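Long-range contacts in thioesterase (Pseudomonas aeruginosa, PDB 2O5U), which probably hydrolyses the thioester bond of fatty acyl-CoAs: residues P6-E11 against D72-V77; H15-S20 against F41-N46; I19-H24 against Q81-G86; G53-Q58 against Q134-A139. All blocks are in the same frame, centred on the assembly; numbering follows the deposited sequence.

Contact 1: P6-E11 against D72-V77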
loop_
_atom_site.group_PDB
_atom_site.type_symbol
_atom_site.label_atom_id
_atom_site.label_comp_id
_atom_site.label_asym_id
_atom_site.label_seq_id
_atom_site.Cartn_x
_atom_site.Cartn_y
_atom_site.Cartn_z
ATOM N N PRO A 6 19.722 20.599 6.319
ATOM C CA PRO A 6 19.616 20.923 7.756
ATOM C C PRO A 6 18.412 20.235 8.382
ATOM O O PRO A 6 17.304 20.324 7.831
ATOM C CB PRO A 6 19.482 22.452 7.801
ATOM C CG PRO A 6 19.560 22.958 6.370
ATOM C CD PRO A 6 19.685 21.778 5.425
ATOM N N ARG A 7 18.627 19.470 9.456
ATOM C CA ARG A 7 17.516 18.741 10.066
ATOM C C ARG A 7 16.599 19.670 10.853
ATOM O O ARG A 7 17.057 20.346 11.748
ATOM C CB ARG A 7 18.022 17.627 10.988
ATOM C CG ARG A 7 18.093 16.323 10.325
ATOM C CD ARG A 7 18.785 15.282 11.204
ATOM N NE ARG A 7 17.849 14.309 11.735
ATOM C CZ ARG A 7 18.266 13.234 12.396
ATOM N NH1 ARG A 7 17.420 12.310 12.847
ATOM N NH2 ARG A 7 19.582 13.086 12.573
ATOM N N PRO A 8 15.299 19.710 10.505
ATOM C CA PRO A 8 14.353 20.522 11.252
ATOM C C PRO A 8 14.083 19.925 12.627
ATOM O O PRO A 8 14.264 18.702 12.852
ATOM C CB PRO A 8 13.080 20.447 10.405
ATOM C CG PRO A 8 13.476 19.766 9.162
ATOM C CD PRO A 8 14.640 18.978 9.417
ATOM N N LEU A 9 13.686 20.794 13.538
ATOM C CA LEU A 9 13.380 20.439 14.920
ATOM C C LEU A 9 11.864 20.547 15.192
ATOM O O LEU A 9 11.161 21.302 14.520
ATOM C CB LEU A 9 14.130 21.386 15.871
ATOM C CG LEU A 9 15.648 21.535 15.667
ATOM C CD1 LEU A 9 16.139 22.832 16.259
ATOM C CD2 LEU A 9 16.340 20.359 16.248
ATOM N N ARG A 10 11.406 19.805 16.203
ATOM C CA ARG A 10 9.997 19.731 16.614
ATOM C C ARG A 10 9.332 21.080 16.780
ATOM O O ARG A 10 8.170 21.245 16.403
ATOM C CB ARG A 10 9.918 19.087 17.986
ATOM C CG ARG A 10 9.814 17.647 18.043
ATOM C CD ARG A 10 9.526 17.343 19.481
ATOM N NE ARG A 10 8.083 17.297 19.664
ATOM C CZ ARG A 10 7.356 16.223 19.387
ATOM N NH1 ARG A 10 7.964 15.123 18.935
ATOM N NH2 ARG A 10 6.042 16.245 19.586
ATOM N N GLU A 11 10.061 22.031 17.369
ATOM C CA GLU A 11 9.482 23.347 17.702
ATOM C C GLU A 11 9.190 24.185 16.467
ATOM O O GLU A 11 8.436 25.113 16.547
ATOM C CB GLU A 11 10.322 24.122 18.734
ATOM C CG GLU A 11 11.764 24.215 18.407
ATOM C CD GLU A 11 12.653 23.190 19.147
ATOM O OE1 GLU A 11 12.298 22.020 19.355
ATOM O OE2 GLU A 11 13.769 23.598 19.522
ATOM N N ASP A 72 12.864 14.832 2.283
ATOM C CA ASP A 72 14.266 14.467 2.583
ATOM C C ASP A 72 14.228 13.489 3.714
ATOM O O ASP A 72 13.494 13.672 4.677
ATOM C CB ASP A 72 15.089 15.707 2.997
ATOM C CG ASP A 72 15.161 16.746 1.879
ATOM O OD1 ASP A 72 15.724 16.454 0.809
ATOM O OD2 ASP A 72 14.605 17.847 2.067
ATOM N N TYR A 73 15.024 12.446 3.621
ATOM C CA TYR A 73 15.052 11.386 4.635
ATOM C C TYR A 73 16.388 11.429 5.369
ATOM O O TYR A 73 17.439 11.237 4.732
ATOM C CB TYR A 73 14.897 10.051 3.939
ATOM C CG TYR A 73 13.643 9.963 3.077
ATOM C CD1 TYR A 73 13.637 10.392 1.749
ATOM C CD2 TYR A 73 12.457 9.463 3.623
ATOM C CE1 TYR A 73 12.432 10.343 0.947
ATOM C CE2 TYR A 73 11.285 9.364 2.846
ATOM C CZ TYR A 73 11.279 9.813 1.537
ATOM O OH TYR A 73 10.103 9.674 0.841
ATOM N N PHE A 74 16.343 11.690 6.681
ATOM C CA PHE A 74 17.584 11.946 7.477
ATOM C C PHE A 74 18.038 10.712 8.218
ATOM O O PHE A 74 19.232 10.454 8.307
ATOM C CB PHE A 74 17.381 13.108 8.470
ATOM C CG PHE A 74 16.884 14.376 7.828
ATOM C CD1 PHE A 74 15.594 14.827 8.058
ATOM C CD2 PHE A 74 17.700 15.104 6.974
ATOM C CE1 PHE A 74 15.118 16.018 7.414
ATOM C CE2 PHE A 74 17.232 16.298 6.361
ATOM C CZ PHE A 74 15.925 16.732 6.565
ATOM N N ALA A 75 17.084 9.916 8.693
ATOM C CA ALA A 75 17.382 8.691 9.398
ATOM C C ALA A 75 16.190 7.738 9.395
ATOM O O ALA A 75 15.063 8.201 9.547
ATOM C CB ALA A 75 17.783 9.014 10.880
ATOM N N PRO A 76 16.422 6.418 9.357
ATOM C CA PRO A 76 15.273 5.474 9.274
ATOM C C PRO A 76 14.433 5.317 10.548
ATOM O O PRO A 76 14.910 5.557 11.666
ATOM C CB PRO A 76 15.937 4.144 8.877
ATOM C CG PRO A 76 17.319 4.212 9.307
ATOM C CD PRO A 76 17.719 5.717 9.263
ATOM N N VAL A 77 13.191 4.915 10.372
ATOM C CA VAL A 77 12.416 4.357 11.457
ATOM C C VAL A 77 11.875 3.016 10.964
ATOM O O VAL A 77 12.021 2.688 9.816
ATOM C CB VAL A 77 11.217 5.299 11.897
ATOM C CG1 VAL A 77 11.718 6.657 12.331
ATOM C CG2 VAL A 77 10.136 5.420 10.806
#
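Arg7 and Phe74 bring the backbones of 6-11 and 72-77 nearest to each other, with their CA atoms 7.3 Å apart, so side chains carry the contact. The N-terminal loop passes the point where strand 62-73 ends and its chain turns into a loop. Arg7 CG rests over one face of the Phe74 ring, 3.6 Å from the ring centroid and 21° off the normal, a CH-pi contact. The two side chains run past each other in opposite directions, and chi3 of 108° bends NE of Arg7 to within 3.5 Å of Phe74 CB. Phe74 CB lies over one face of the guanidinium, whose plane is 23° from that of the ring. In this hotdog fold both segments are tied by backbone hydrogen bonds to the chain just before strand 113-123, Pro8 to Ala111 and Phe74 to Cys112; Arg7 NE also donates to Ala111 O. Asp72 pairs with a strand of the second subunit, which continues the sheet across the interface. Pro8 CD meets the Phe74 ring obliquely, 3.6 Å from CE1. The opposite face of the ring carries the carbonyl oxygen of Asp72, offset toward the rim. Beyond the ring, Arg7 NH1 approaches the methyl of Ala75, CB, at 3.9 Å.

Contact 2: H15-S20 against F41-N46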
loop_
_atom_site.group_PDB
_atom_site.type_symbol
_atom_site.label_atom_id
_atom_site.label_comp_id
_atom_site.label_asym_id
_atom_site.label_seq_id
_atom_site.Cartn_x
_atom_site.Cartn_y
_atom_site.Cartn_z
ATOM N N HIS A 15 1.392 21.654 14.926
ATOM C CA HIS A 15 0.417 20.646 15.228
ATOM C C HIS A 15 1.045 19.259 15.034
ATOM O O HIS A 15 1.734 19.031 14.026
ATOM C CB HIS A 15 -0.756 20.791 14.276
ATOM C CG HIS A 15 -1.758 19.677 14.366
ATOM N ND1 HIS A 15 -2.724 19.621 15.352
ATOM C CD2 HIS A 15 -1.951 18.587 13.590
ATOM C CE1 HIS A 15 -3.460 18.539 15.179
ATOM N NE2 HIS A 15 -3.007 17.894 14.120
ATOM N N PHE A 16 0.719 18.337 15.931
ATOM C CA PHE A 16 1.267 16.981 15.919
ATOM C C PHE A 16 0.217 15.891 15.894
ATOM O O PHE A 16 -0.802 15.990 16.575
ATOM C CB PHE A 16 2.192 16.776 17.134
ATOM C CG PHE A 16 3.428 17.565 17.010
ATOM C CD1 PHE A 16 3.446 18.881 17.432
ATOM C CD2 PHE A 16 4.554 17.027 16.384
ATOM C CE1 PHE A 16 4.595 19.665 17.279
ATOM C CE2 PHE A 16 5.702 17.800 16.226
ATOM C CZ PHE A 16 5.710 19.117 16.654
ATOM N N GLN A 17 0.515 14.826 15.169
ATOM C CA GLN A 17 -0.411 13.708 15.152
ATOM C C GLN A 17 0.327 12.410 15.148
ATOM O O GLN A 17 1.129 12.167 14.250
ATOM C CB GLN A 17 -1.293 13.739 13.917
ATOM C CG GLN A 17 -2.355 12.641 13.955
ATOM C CD GLN A 17 -2.966 12.391 12.613
ATOM O OE1 GLN A 17 -3.006 13.282 11.781
ATOM N NE2 GLN A 17 -3.486 11.184 12.406
ATOM N N PRO A 18 -0.016 11.552 16.096
ATOM C CA PRO A 18 0.553 10.234 16.084
ATOM C C PRO A 18 -0.058 9.433 14.930
ATOM O O PRO A 18 -1.239 9.615 14.565
ATOM C CB PRO A 18 0.139 9.689 17.461
ATOM C CG PRO A 18 -1.135 10.374 17.739
ATOM C CD PRO A 18 -0.969 11.732 17.211
ATOM N N ILE A 19 0.749 8.563 14.331
ATOM C CA ILE A 19 0.293 7.621 13.305
ATOM C C ILE A 19 0.912 6.293 13.657
ATOM O O ILE A 19 2.099 6.214 13.769
ATOM C CB ILE A 19 0.743 8.019 11.885
ATOM C CG1 ILE A 19 0.134 9.401 11.501
ATOM C CG2 ILE A 19 0.351 6.952 10.873
ATOM C CD1 ILE A 19 0.320 9.826 10.055
ATOM N N SER A 20 0.097 5.265 13.859
ATOM C CA SER A 20 0.658 3.962 14.139
ATOM C C SER A 20 1.278 3.369 12.876
ATOM O O SER A 20 0.736 3.500 11.767
ATOM C CB SER A 20 -0.403 3.032 14.736
ATOM O OG SER A 20 -1.559 2.964 13.916
ATOM N N PHE A 41 2.237 12.077 5.243
ATOM C CA PHE A 41 1.973 13.523 4.977
ATOM C C PHE A 41 0.444 13.716 4.630
ATOM O O PHE A 41 -0.233 14.618 5.138
ATOM C CB PHE A 41 2.732 13.975 3.750
ATOM C CG PHE A 41 4.252 14.117 3.911
ATOM C CD1 PHE A 41 4.918 13.800 5.091
ATOM C CD2 PHE A 41 4.991 14.646 2.845
ATOM C CE1 PHE A 41 6.321 13.967 5.197
ATOM C CE2 PHE A 41 6.384 14.836 2.945
ATOM C CZ PHE A 41 7.051 14.487 4.115
ATOM N N ASP A 42 -0.062 12.872 3.746
ATOM C CA ASP A 42 -1.446 12.917 3.274
ATOM C C ASP A 42 -2.426 12.721 4.409
ATOM O O ASP A 42 -3.494 13.409 4.484
ATOM C CB ASP A 42 -1.718 11.761 2.265
ATOM C CG ASP A 42 -1.482 12.155 0.836
ATOM O OD1 ASP A 42 -0.710 13.121 0.612
ATOM O OD2 ASP A 42 -2.082 11.513 -0.056
ATOM N N THR A 43 -2.099 11.745 5.259
ATOM C CA THR A 43 -2.885 11.439 6.446
ATOM C C THR A 43 -2.921 12.568 7.451
ATOM O O THR A 43 -3.990 12.945 7.896
ATOM C CB THR A 43 -2.407 10.097 7.096
ATOM O OG1 THR A 43 -2.576 9.106 6.093
ATOM C CG2 THR A 43 -3.235 9.750 8.361
ATOM N N ALA A 44 -1.752 13.094 7.803
ATOM C CA ALA A 44 -1.627 14.149 8.812
ATOM C C ALA A 44 -2.424 15.378 8.353
ATOM O O ALA A 44 -3.162 15.992 9.154
ATOM C CB ALA A 44 -0.135 14.535 8.966
ATOM N N VAL A 45 -2.243 15.754 7.095
ATOM C CA VAL A 45 -2.904 16.972 6.567
ATOM C C VAL A 45 -4.418 16.758 6.509
ATOM O O VAL A 45 -5.198 17.557 7.014
ATOM C CB VAL A 45 -2.332 17.408 5.190
ATOM C CG1 VAL A 45 -3.236 18.482 4.521
ATOM C CG2 VAL A 45 -0.944 18.003 5.334
ATOM N N ASN A 46 -4.846 15.655 5.917
ATOM C CA ASN A 46 -6.326 15.494 5.776
ATOM C C ASN A 46 -7.095 15.225 7.061
ATOM O O ASN A 46 -8.258 15.650 7.216
ATOM C CB ASN A 46 -6.603 14.486 4.673
ATOM C CG ASN A 46 -6.335 15.067 3.332
ATOM O OD1 ASN A 46 -7.081 15.941 2.873
ATOM N ND2 ASN A 46 -5.303 14.578 2.661
HETATM O O HOH W 1 -2.315 15.727 11.653
#
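Thr43 and Ala44 are the helix residues that meet Gln17 and Ile19 on strand 15-19. The axes of strand 15-19 and helix 41-46 pass 9.3 Å apart, with their directions at 125°. At the start of the helical segment Phe41 turns away from the strand and packs on Met85 of the sheet. Asp42 also faces elsewhere, its OD1 bonded to Asn34 ND2 of the second subunit. Thr43 offers its methyl, CG2, to Ile19 CD1 at 3.9 Å; its OG1 bonds back to Ala39 O in the same helix and to Trp23 N of the third subunit. Ala44 follows, and Gln17 OE1 comes within 3.4 Å of Ala44 CA. Gln17 reaches this far because CG is anti to the backbone N (chi1 -175°) and the chain stays extended beyond it. A water joins the two segments, 2.7 Å from Ala44 O and close to Gln17 OE1, and it lies in the plane of the His15 ring at its edge, where NE2 makes a weak bond to it. Asn46 ND2 bonds to Asp42 O at 2.8 Å, which also accepts from Asn46 N on the opposite face of its plane. A long central helix packed against a curved antiparallel sheet is the hallmark of the hotdog fold, and here the strand outermost in this chain's sheet flanks the helix.

Contact 3: I19-H24 against Q81-G86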
loop_
_atom_site.group_PDB
_atom_site.type_symbol
_atom_site.label_atom_id
_atom_site.label_comp_id
_atom_site.label_asym_id
_atom_site.label_seq_id
_atom_site.Cartn_x
_atom_site.Cartn_y
_atom_site.Cartn_z
ATOM N N ILE A 19 0.749 8.563 14.331
ATOM C CA ILE A 19 0.293 7.621 13.305
ATOM C C ILE A 19 0.912 6.293 13.657
ATOM O O ILE A 19 2.099 6.214 13.769
ATOM C CB ILE A 19 0.743 8.019 11.885
ATOM C CG1 ILE A 19 0.134 9.401 11.501
ATOM C CG2 ILE A 19 0.351 6.952 10.873
ATOM C CD1 ILE A 19 0.320 9.826 10.055
ATOM N N SER A 20 0.097 5.265 13.859
ATOM C CA SER A 20 0.658 3.962 14.139
ATOM C C SER A 20 1.278 3.369 12.876
ATOM O O SER A 20 0.736 3.500 11.767
ATOM C CB SER A 20 -0.403 3.032 14.736
ATOM O OG SER A 20 -1.559 2.964 13.916
ATOM N N THR A 21 2.414 2.697 13.058
ATOM C CA THR A 21 3.050 1.991 11.953
ATOM C C THR A 21 2.378 0.607 11.720
ATOM O O THR A 21 1.759 0.021 12.644
ATOM C CB THR A 21 4.555 1.840 12.146
ATOM O OG1 THR A 21 4.757 1.318 13.467
ATOM C CG2 THR A 21 5.246 3.236 11.981
ATOM N N ARG A 22 2.476 0.119 10.469
ATOM C CA ARG A 22 1.843 -1.117 10.075
ATOM C C ARG A 22 2.922 -2.052 9.602
ATOM O O ARG A 22 4.029 -1.607 9.251
ATOM C CB ARG A 22 0.812 -0.925 8.953
ATOM C CG ARG A 22 -0.445 -0.062 9.381
ATOM C CD ARG A 22 -1.286 0.277 8.143
ATOM N NE ARG A 22 -2.317 1.214 8.562
ATOM C CZ ARG A 22 -3.287 1.660 7.781
ATOM N NH1 ARG A 22 -3.378 1.201 6.534
ATOM N NH2 ARG A 22 -4.163 2.562 8.252
ATOM N N TRP A 23 2.611 -3.334 9.622
ATOM C CA TRP A 23 3.608 -4.419 9.331
ATOM C C TRP A 23 4.336 -4.112 8.032
ATOM O O TRP A 23 5.597 -4.083 7.978
ATOM C CB TRP A 23 2.922 -5.770 9.202
ATOM C CG TRP A 23 3.854 -6.771 8.603
ATOM C CD1 TRP A 23 3.939 -7.171 7.280
ATOM C CD2 TRP A 23 4.888 -7.489 9.315
ATOM N NE1 TRP A 23 4.980 -8.099 7.141
ATOM C CE2 TRP A 23 5.585 -8.290 8.363
ATOM C CE3 TRP A 23 5.313 -7.495 10.662
ATOM C CZ2 TRP A 23 6.593 -9.176 8.732
ATOM C CZ3 TRP A 23 6.370 -8.369 11.039
ATOM C CH2 TRP A 23 6.999 -9.182 10.054
ATOM N N HIS A 24 3.541 -3.833 6.993
ATOM C CA HIS A 24 4.123 -3.746 5.654
ATOM C C HIS A 24 4.688 -2.344 5.400
ATOM O O HIS A 24 5.044 -2.024 4.257
ATOM C CB HIS A 24 3.099 -4.162 4.561
ATOM C CG HIS A 24 3.717 -4.580 3.246
ATOM N ND1 HIS A 24 2.960 -5.034 2.188
ATOM C CD2 HIS A 24 5.018 -4.689 2.854
ATOM C CE1 HIS A 24 3.759 -5.373 1.190
ATOM N NE2 HIS A 24 5.011 -5.165 1.564
ATOM N N GLN A 81 7.809 0.905 15.615
ATOM C CA GLN A 81 8.018 2.185 16.283
ATOM C C GLN A 81 6.782 3.102 16.193
ATOM O O GLN A 81 6.046 3.159 15.160
ATOM C CB GLN A 81 9.281 2.862 15.743
ATOM C CG GLN A 81 10.534 2.103 16.220
ATOM C CD GLN A 81 11.803 2.717 15.700
ATOM O OE1 GLN A 81 11.962 2.883 14.504
ATOM N NE2 GLN A 81 12.692 3.113 16.600
ATOM N N ARG A 82 6.545 3.841 17.277
ATOM C CA ARG A 82 5.481 4.840 17.258
ATOM C C ARG A 82 6.051 6.179 16.740
ATOM O O ARG A 82 7.077 6.650 17.202
ATOM C CB ARG A 82 4.848 4.996 18.666
ATOM C CG ARG A 82 4.396 3.668 19.338
ATOM C CD ARG A 82 4.045 3.926 20.804
ATOM N NE ARG A 82 3.806 2.676 21.530
ATOM N N ILE A 83 5.367 6.763 15.772
ATOM C CA ILE A 83 5.836 7.954 15.107
ATOM C C ILE A 83 4.804 9.069 15.313
ATOM O O ILE A 83 3.688 8.814 15.778
ATOM C CB ILE A 83 6.196 7.703 13.589
ATOM C CG1 ILE A 83 4.959 7.380 12.705
ATOM C CG2 ILE A 83 7.317 6.579 13.428
ATOM C CD1 ILE A 83 4.304 8.655 12.026
ATOM N N GLU A 84 5.201 10.279 14.991
ATOM C CA GLU A 84 4.275 11.383 14.979
ATOM C C GLU A 84 4.704 12.378 13.934
ATOM O O GLU A 84 5.910 12.563 13.700
ATOM C CB GLU A 84 4.111 12.003 16.383
ATOM C CG GLU A 84 5.040 13.078 16.734
ATOM C CD GLU A 84 4.851 13.542 18.171
ATOM O OE1 GLU A 84 3.735 14.004 18.527
ATOM O OE2 GLU A 84 5.836 13.457 18.936
ATOM N N MET A 85 3.709 13.019 13.317
ATOM C CA MET A 85 3.939 13.969 12.246
ATOM C C MET A 85 3.721 15.334 12.790
ATOM O O MET A 85 2.676 15.551 13.419
ATOM C CB MET A 85 2.936 13.763 11.103
ATOM C CG MET A 85 2.974 12.379 10.452
ATOM S SD MET A 85 4.623 11.921 9.855
ATOM C CE MET A 85 4.958 13.157 8.625
ATOM N N GLY A 86 4.714 16.214 12.598
ATOM C CA GLY A 86 4.549 17.675 12.772
ATOM C C GLY A 86 4.093 18.337 11.487
ATOM O O GLY A 86 4.521 17.978 10.369
HETATM O O HOH W 2 2.893 2.474 16.036
#
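Ile83 and Ile19 form an antiparallel hydrogen-bonded pair, with Ile19 N donating to Ile83 O at 3.3 Å. The N-H points well at the oxygen (163°), but the donor stands above the carbonyl plane. From Ile83 CB the side chain forks. CG1, set between the backbone N and the carbonyl carbon (chi1 68°), comes within 3.3 Å of Ile19 O; at its tip CD1 touches Ile19 CB at 3.6 Å. The other branch, CG2, looks toward Thr21 CG2, a looser approach. Farther along the strand, Met85 CG touches Ile19 CD1 at 3.7 Å, the two side chains crossing at a slant, and both residues also pack on Phe40 of the central helix. Two residues past Ile19, Thr21 takes over the link: its OG1 donates to Gln81 O at 2.8 Å, while its CG2 lies against the same oxygen. A water accepts from Thr21 N and gives Gln81 O a weak second bond. Ser20 and Arg22 bond to Ser20, Arg22 and Asp25 of the third subunit. The join is typical of the edge of a hotdog sheet, where the first strand pairs antiparallel with its neighbour before the chain leaves for the central helix.

Contact 4: G53-Q58 against Q134-A139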
loop_
_atom_site.group_PDB
_atom_site.type_symbol
_atom_site.label_atom_id
_atom_site.label_comp_id
_atom_site.label_asym_id
_atom_site.label_seq_id
_atom_site.Cartn_x
_atom_site.Cartn_y
_atom_site.Cartn_z
ATOM N N GLY A 53 -11.093 21.674 10.089
ATOM C CA GLY A 53 -11.532 22.603 9.039
ATOM C C GLY A 53 -12.872 22.206 8.394
ATOM O O GLY A 53 -13.355 22.862 7.483
ATOM N N GLY A 54 -13.441 21.088 8.829
ATOM C CA GLY A 54 -14.822 20.724 8.412
ATOM C C GLY A 54 -14.888 20.103 7.014
ATOM O O GLY A 54 -15.943 19.965 6.425
ATOM N N LEU A 55 -13.755 19.738 6.456
ATOM C CA LEU A 55 -13.762 19.228 5.103
ATOM C C LEU A 55 -14.615 17.977 5.028
ATOM O O LEU A 55 -14.467 17.046 5.854
ATOM C CB LEU A 55 -12.333 18.906 4.636
ATOM C CG LEU A 55 -12.104 18.193 3.299
ATOM C CD1 LEU A 55 -12.343 19.176 2.161
ATOM C CD2 LEU A 55 -10.668 17.554 3.203
ATOM N N ASP A 56 -15.477 17.957 4.010
ATOM C CA ASP A 56 -16.372 16.814 3.769
ATOM C C ASP A 56 -15.860 16.011 2.561
ATOM O O ASP A 56 -16.106 16.374 1.427
ATOM C CB ASP A 56 -17.826 17.323 3.596
ATOM C CG ASP A 56 -18.804 16.205 3.304
ATOM O OD1 ASP A 56 -18.372 15.016 3.285
ATOM O OD2 ASP A 56 -19.991 16.516 3.064
ATOM N N ILE A 57 -15.095 14.945 2.810
ATOM C CA ILE A 57 -14.491 14.160 1.720
ATOM C C ILE A 57 -15.497 13.259 0.970
ATOM O O ILE A 57 -15.297 12.918 -0.210
ATOM C CB ILE A 57 -13.220 13.376 2.184
ATOM C CG1 ILE A 57 -13.588 12.175 3.051
ATOM C CG2 ILE A 57 -12.244 14.347 2.902
ATOM C CD1 ILE A 57 -12.341 11.271 3.532
ATOM N N GLN A 58 -16.585 12.908 1.634
ATOM C CA GLN A 58 -17.587 12.024 1.060
ATOM C C GLN A 58 -18.506 12.791 0.092
ATOM O O GLN A 58 -18.755 12.326 -1.024
ATOM C CB GLN A 58 -18.394 11.358 2.177
ATOM C CG GLN A 58 -17.516 10.487 3.149
ATOM C CD GLN A 58 -16.874 9.302 2.484
ATOM O OE1 GLN A 58 -17.272 8.895 1.409
ATOM N NE2 GLN A 58 -15.881 8.736 3.126
ATOM N N GLN A 134 -13.996 29.044 3.456
ATOM C CA GLN A 134 -13.710 29.861 4.671
ATOM C C GLN A 134 -13.350 29.054 5.940
ATOM O O GLN A 134 -12.390 29.361 6.648
ATOM C CB GLN A 134 -14.849 30.876 4.931
ATOM C CG GLN A 134 -14.492 31.973 5.976
ATOM C CD GLN A 134 -13.226 32.778 5.639
ATOM O OE1 GLN A 134 -13.145 33.406 4.578
ATOM N NE2 GLN A 134 -12.257 32.791 6.551
ATOM N N GLU A 135 -14.131 28.021 6.221
ATOM C CA GLU A 135 -13.890 27.203 7.401
ATOM C C GLU A 135 -12.541 26.464 7.291
ATOM O O GLU A 135 -11.834 26.345 8.262
ATOM C CB GLU A 135 -15.087 26.244 7.643
ATOM C CG GLU A 135 -14.927 25.254 8.820
ATOM C CD GLU A 135 -16.221 24.429 9.135
ATOM O OE1 GLU A 135 -16.213 23.666 10.122
ATOM O OE2 GLU A 135 -17.263 24.523 8.426
ATOM N N LEU A 136 -12.184 25.994 6.105
ATOM C CA LEU A 136 -10.899 25.333 5.901
ATOM C C LEU A 136 -9.734 26.359 5.979
ATOM O O LEU A 136 -8.698 26.086 6.603
ATOM C CB LEU A 136 -10.942 24.646 4.550
ATOM C CG LEU A 136 -9.899 23.704 4.021
ATOM C CD1 LEU A 136 -9.498 22.767 5.134
ATOM C CD2 LEU A 136 -10.486 22.898 2.864
ATOM N N ARG A 137 -9.896 27.536 5.360
ATOM C CA ARG A 137 -8.922 28.649 5.497
ATOM C C ARG A 137 -8.598 28.971 6.983
ATOM O O ARG A 137 -7.421 29.129 7.373
ATOM C CB ARG A 137 -9.441 29.925 4.798
ATOM C CG ARG A 137 -8.405 31.055 4.728
ATOM C CD ARG A 137 -8.915 32.291 3.973
ATOM N NE ARG A 137 -9.411 31.895 2.649
ATOM C CZ ARG A 137 -8.650 31.617 1.597
ATOM N NH1 ARG A 137 -7.333 31.730 1.678
ATOM N NH2 ARG A 137 -9.216 31.212 0.463
ATOM N N ASP A 138 -9.648 29.106 7.785
ATOM C CA ASP A 138 -9.520 29.470 9.215
ATOM C C ASP A 138 -8.656 28.455 9.940
ATOM O O ASP A 138 -7.777 28.815 10.681
ATOM C CB ASP A 138 -10.898 29.506 9.888
ATOM C CG ASP A 138 -11.688 30.754 9.540
ATOM O OD1 ASP A 138 -11.089 31.714 8.979
ATOM O OD2 ASP A 138 -12.895 30.749 9.840
ATOM N N ALA A 139 -8.903 27.182 9.686
ATOM C CA ALA A 139 -8.114 26.078 10.264
ATOM C C ALA A 139 -6.665 26.080 9.791
ATOM O O ALA A 139 -5.717 25.818 10.587
ATOM C CB ALA A 139 -8.789 24.751 9.950
#
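Glu135 lies across one face of the flat peptide unit that joins Gly53 to Gly54. Its CG stands above the peptide plane, 3.2 Å from Gly53 O, and the chain carries on over the same face until OE1 is 3.7 Å from Gly54 CA. Two other groups lie close to the plane: Leu136 N on the side of Gly53 O, and the methyl of Ala139 beyond Gly53 CA, with CB to CA at 3.6 Å. Glu135 can lie flat in this way because CG is anti to its backbone N (chi1 177°) and the rest of the chain is extended. A second pair of flat groups sits within the helix: Gln134 NE2 donates to Asp138 OD1 at 2.9 Å, in the plane of its own amide but from above the carboxylate plane. With no side chain on Gly53, its CA comes within 4.2 Å of Leu136 CA, so backbone and helix surface lie directly against each other. Gly54, at a phi of 80°, turns the chain out of helix 34-53, the long central helix of the hotdog fold, and the short C-terminal helix 134-141 packs across that end. Leu55 lies back against helix 34-53: its CD1 meets Leu136 CD2 at 4.2 Å, and both leucines also touch Leu49. Tyr48 of helix 34-53 reaches Ala139 O with its hydroxyl. Farther on, Gln58 NE2 bonds to Gly30 O of the third subunit, and Ile57 packs on Asn26 of that subunit and on Tyr29 of the second.

Overall arrangement
Contacts 2 and 3 share Ile19 and Ser20, and their centres are 9 Å apart; strand 15-19 meets the central helix in contact 2 and strand 83-92 in contact 3. Contact 1 lies about 15 Å from contact 3, centre to centre, and is joined to it by the salt bridge from Arg10 NH1 to Glu84 OE2, 2.7 Å long. Contact 4 holds the far end of the central helix, its centre about 16 Å from that of contact 2, where Leu55 CD2 lies 3.9 Å from Asn46 OD1. It is on the opposite side of the chain's centre from contact 1, with nearest atoms about 15 Å apart. Contacts 2, 3 and 4 all touch the third subunit.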